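Local structure of 3,4-dihydroxy-2-butanone 4-phosphate synthase (Acinetobacter baumannii, 6MNZ) at the interface of chains A and B. The protein catalyses the conversion of D-ribulose 5-phosphate to formate and 3,4-dihydroxy-2-butanone 4-phosphate, a step of riboflavin biosynthesis. Sequence-based numbering; all coordinates share one arbitrary frame. Chains: chain A/B, 3,4-dihydroxy-2-butanone 4-phosphate synthase.

The interface of chains A and B. Residues chain A 234, 292-295, 298; chain B 299-301.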
ATOM      1  N   ILE A 234      -9.201 -10.726  -3.535  1.00 39.52           N
ATOM      2  CA  ILE A 234     -10.022 -11.905  -3.288  1.00 54.98           C
ATOM      3  C   ILE A 234     -11.463 -11.450  -3.071  1.00 48.96           C
ATOM      4  O   ILE A 234     -11.716 -10.577  -2.232  1.00 39.12           O
ATOM      5  CB  ILE A 234      -9.494 -12.714  -2.089  1.00 52.29           C
ATOM      6  CG1 ILE A 234     -10.335 -13.971  -1.864  1.00 48.61           C
ATOM      7  CG2 ILE A 234      -9.420 -11.833  -0.861  1.00 69.65           C
ATOM      8  CD1 ILE A 234      -9.983 -15.089  -2.817  1.00 53.77           C
ATOM      9  N   TRP A 292     -18.922  -8.789  -2.707  1.00 49.52           N
ATOM     10  CA  TRP A 292     -17.906  -7.928  -2.115  1.00 44.88           C
ATOM     11  C   TRP A 292     -16.712  -7.891  -3.054  1.00 45.54           C
ATOM     12  O   TRP A 292     -16.135  -8.938  -3.364  1.00 50.52           O
ATOM     13  CB  TRP A 292     -17.485  -8.430  -0.731  1.00 40.16           C
ATOM     14  CG  TRP A 292     -16.413  -7.598  -0.091  1.00 37.49           C
ATOM     15  CD1 TRP A 292     -15.067  -7.736  -0.251  1.00 38.30           C
ATOM     16  CD2 TRP A 292     -16.596  -6.585   0.907  1.00 29.66           C
ATOM     17  NE1 TRP A 292     -14.400  -6.843   0.552  1.00 44.55           N
ATOM     18  CE2 TRP A 292     -15.315  -6.131   1.282  1.00 36.45           C
ATOM     19  CE3 TRP A 292     -17.718  -5.978   1.479  1.00 31.90           C
ATOM     20  CZ2 TRP A 292     -15.129  -5.040   2.129  1.00 49.07           C
ATOM     21  CZ3 TRP A 292     -17.529  -4.929   2.362  1.00 29.84           C
ATOM     22  CH2 TRP A 292     -16.247  -4.449   2.650  1.00 34.84           C
ATOM     23  N   ILE A 293     -16.348  -6.695  -3.504  1.00 46.88           N
ATOM     24  CA  ILE A 293     -15.184  -6.528  -4.366  1.00 50.16           C
ATOM     25  C   ILE A 293     -13.936  -6.517  -3.495  1.00 44.28           C
ATOM     26  O   ILE A 293     -13.797  -5.669  -2.605  1.00 33.51           O
ATOM     27  CB  ILE A 293     -15.274  -5.237  -5.196  1.00 49.64           C
ATOM     28  CG1 ILE A 293     -16.696  -4.946  -5.683  1.00 57.06           C
ATOM     29  CG2 ILE A 293     -14.336  -5.333  -6.395  1.00 36.96           C
ATOM     30  CD1 ILE A 293     -17.020  -3.448  -5.760  1.00 76.98           C
ATOM     31  N   GLY A 294     -12.955  -7.332  -3.867  1.00 45.55           N
ATOM     32  CA  GLY A 294     -11.635  -7.196  -3.284  1.00 52.55           C
ATOM     33  C   GLY A 294     -10.974  -5.900  -3.717  1.00 61.11           C
ATOM     34  O   GLY A 294     -11.046  -5.494  -4.878  1.00 43.04           O
ATOM     35  N   GLN A 295     -10.331  -5.239  -2.756  1.00 68.07           N
ATOM     36  CA  GLN A 295      -9.542  -4.041  -3.002  1.00 60.52           C
ATOM     37  C   GLN A 295      -8.144  -4.272  -2.451  1.00 68.88           C
ATOM     38  O   GLN A 295      -7.974  -4.956  -1.437  1.00 79.31           O
ATOM     39  CB  GLN A 295     -10.173  -2.816  -2.322  1.00 65.06           C
ATOM     40  CG  GLN A 295     -10.673  -1.732  -3.261  1.00 65.50           C
ATOM     41  CD  GLN A 295     -11.117  -0.484  -2.515  1.00 65.05           C
ATOM     42  OE1 GLN A 295     -12.144  -0.491  -1.836  1.00 70.70           O
ATOM     43  NE2 GLN A 295     -10.256   0.527  -2.494  1.00 60.13           N
ATOM     44  N   LEU A 298      -8.324  -0.948   1.689  1.00 53.41           N
ATOM     45  CA  LEU A 298      -9.560  -0.245   2.002  1.00 65.30           C
ATOM     46  C   LEU A 298      -9.228   1.093   2.648  1.00 55.77           C
ATOM     47  O   LEU A 298      -8.473   1.146   3.625  1.00 59.48           O
ATOM     48  CB  LEU A 298     -10.441  -1.078   2.934  1.00 59.38           C
ATOM     49  CG  LEU A 298     -11.061  -2.343   2.336  1.00 53.47           C
ATOM     50  CD1 LEU A 298     -11.934  -3.045   3.368  1.00 37.40           C
ATOM     51  CD2 LEU A 298     -11.866  -2.018   1.086  1.00 76.65           C
TER
ATOM     52  N   GLN B 299      -7.203  -3.575   6.204  1.00 44.70           N
ATOM     53  CA  GLN B 299      -7.261  -4.883   5.566  1.00 54.00           C
ATOM     54  C   GLN B 299      -8.610  -5.099   4.890  1.00 45.41           C
ATOM     55  O   GLN B 299      -9.656  -4.694   5.404  1.00 44.74           O
ATOM     56  CB  GLN B 299      -7.010  -5.986   6.596  1.00 45.34           C
ATOM     57  CG  GLN B 299      -6.859  -7.370   5.991  1.00 50.47           C
ATOM     58  CD  GLN B 299      -6.499  -8.419   7.022  1.00 56.57           C
ATOM     59  OE1 GLN B 299      -6.812  -8.276   8.205  1.00 53.21           O
ATOM     60  NE2 GLN B 299      -5.816  -9.469   6.584  1.00 49.57           N
ATOM     61  N   ASP B 300      -8.574  -5.741   3.727  1.00 45.90           N
ATOM     62  CA  ASP B 300      -9.774  -6.133   3.007  1.00 37.75           C
ATOM     63  C   ASP B 300     -10.391  -7.386   3.626  1.00 48.13           C
ATOM     64  O   ASP B 300      -9.781  -8.069   4.454  1.00 57.97           O
ATOM     65  CB  ASP B 300      -9.440  -6.374   1.535  1.00 53.13           C
ATOM     66  CG  ASP B 300     -10.671  -6.478   0.665  1.00 52.45           C
ATOM     67  OD1 ASP B 300     -11.748  -6.012   1.091  1.00 43.15           O
ATOM     68  OD2 ASP B 300     -10.577  -7.113  -0.404  1.00 44.91           O
ATOM     69  N   LEU B 301     -11.653  -7.643   3.268  1.00 53.53           N
ATOM     70  CA  LEU B 301     -12.438  -8.628   4.004  1.00 49.86           C
ATOM     71  C   LEU B 301     -11.943 -10.046   3.749  1.00 55.49           C
ATOM     72  O   LEU B 301     -12.285 -10.958   4.507  1.00 50.30           O
ATOM     73  CB  LEU B 301     -13.918  -8.516   3.632  1.00 47.86           C
ATOM     74  CG  LEU B 301     -14.836  -9.623   4.164  1.00 47.24           C
ATOM     75  CD1 LEU B 301     -14.802  -9.713   5.687  1.00 48.56           C
ATOM     76  CD2 LEU B 301     -16.264  -9.419   3.683  1.00 38.38           C
TER
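With chi1 at -167°, the carboxylate of B:Asp300 extends away from its own backbone N and enters chain A, where A:Trp292, likewise extended (chi1 179°), presents the indole N-H to it. The two side chains run past each other in opposite directions, with ring and carboxylate close to coplanar. The indole NE1 of A:Trp292 donates to OD1 of B:Asp300 at 2.8 Å, meeting this oxygen on its syn side; the acceptor lies almost exactly in the indole plane, and the bond is fairly straight, 159° at the hydrogen. The second carboxylate oxygen, OD2, accepts the backbone N of A:Gln295 at 3.0 Å, but steeply from one face of the carboxylate. Held at both oxygens by chain A, the carboxylate has its rotation largely fixed.

Within chain B, the backbone N of B:Leu301 caps OD1 of B:Asp300 at 2.7 Å, steeply from the opposite face, the one towards which the indole donor is slightly tilted. Two N-H groups, one from each chain, thus grip OD1, and the three donors together would be expected to favour a charged aspartate.

Apolar packing surrounds this polar centre. CB of B:Leu301 sits over one face of the indole, 3.9 Å from the centroid of the five-membered ring of A:Trp292 in a CH-pi contact, and its CD2 branch reaches the same ring system near CD2 of the indole. At the indole edge, the CD1 methyl of A:Leu298 lies in the ring plane; it also packs 3.8 Å from CA of B:Asp300 and touches the backbone O of B:Gln299 at 3.5 Å. The side chains of A:Leu298 and B:Asp300 meet at about a right angle.

B:Asp300 hides more of its surface against the partner than any other residue of this patch, 78 Å², inserted into a loop that follows strand 290-292 of the partner. Repeated by the two-fold axis, this small contact helps to join the GTP cyclohydrolase II-like regions of the homodimer.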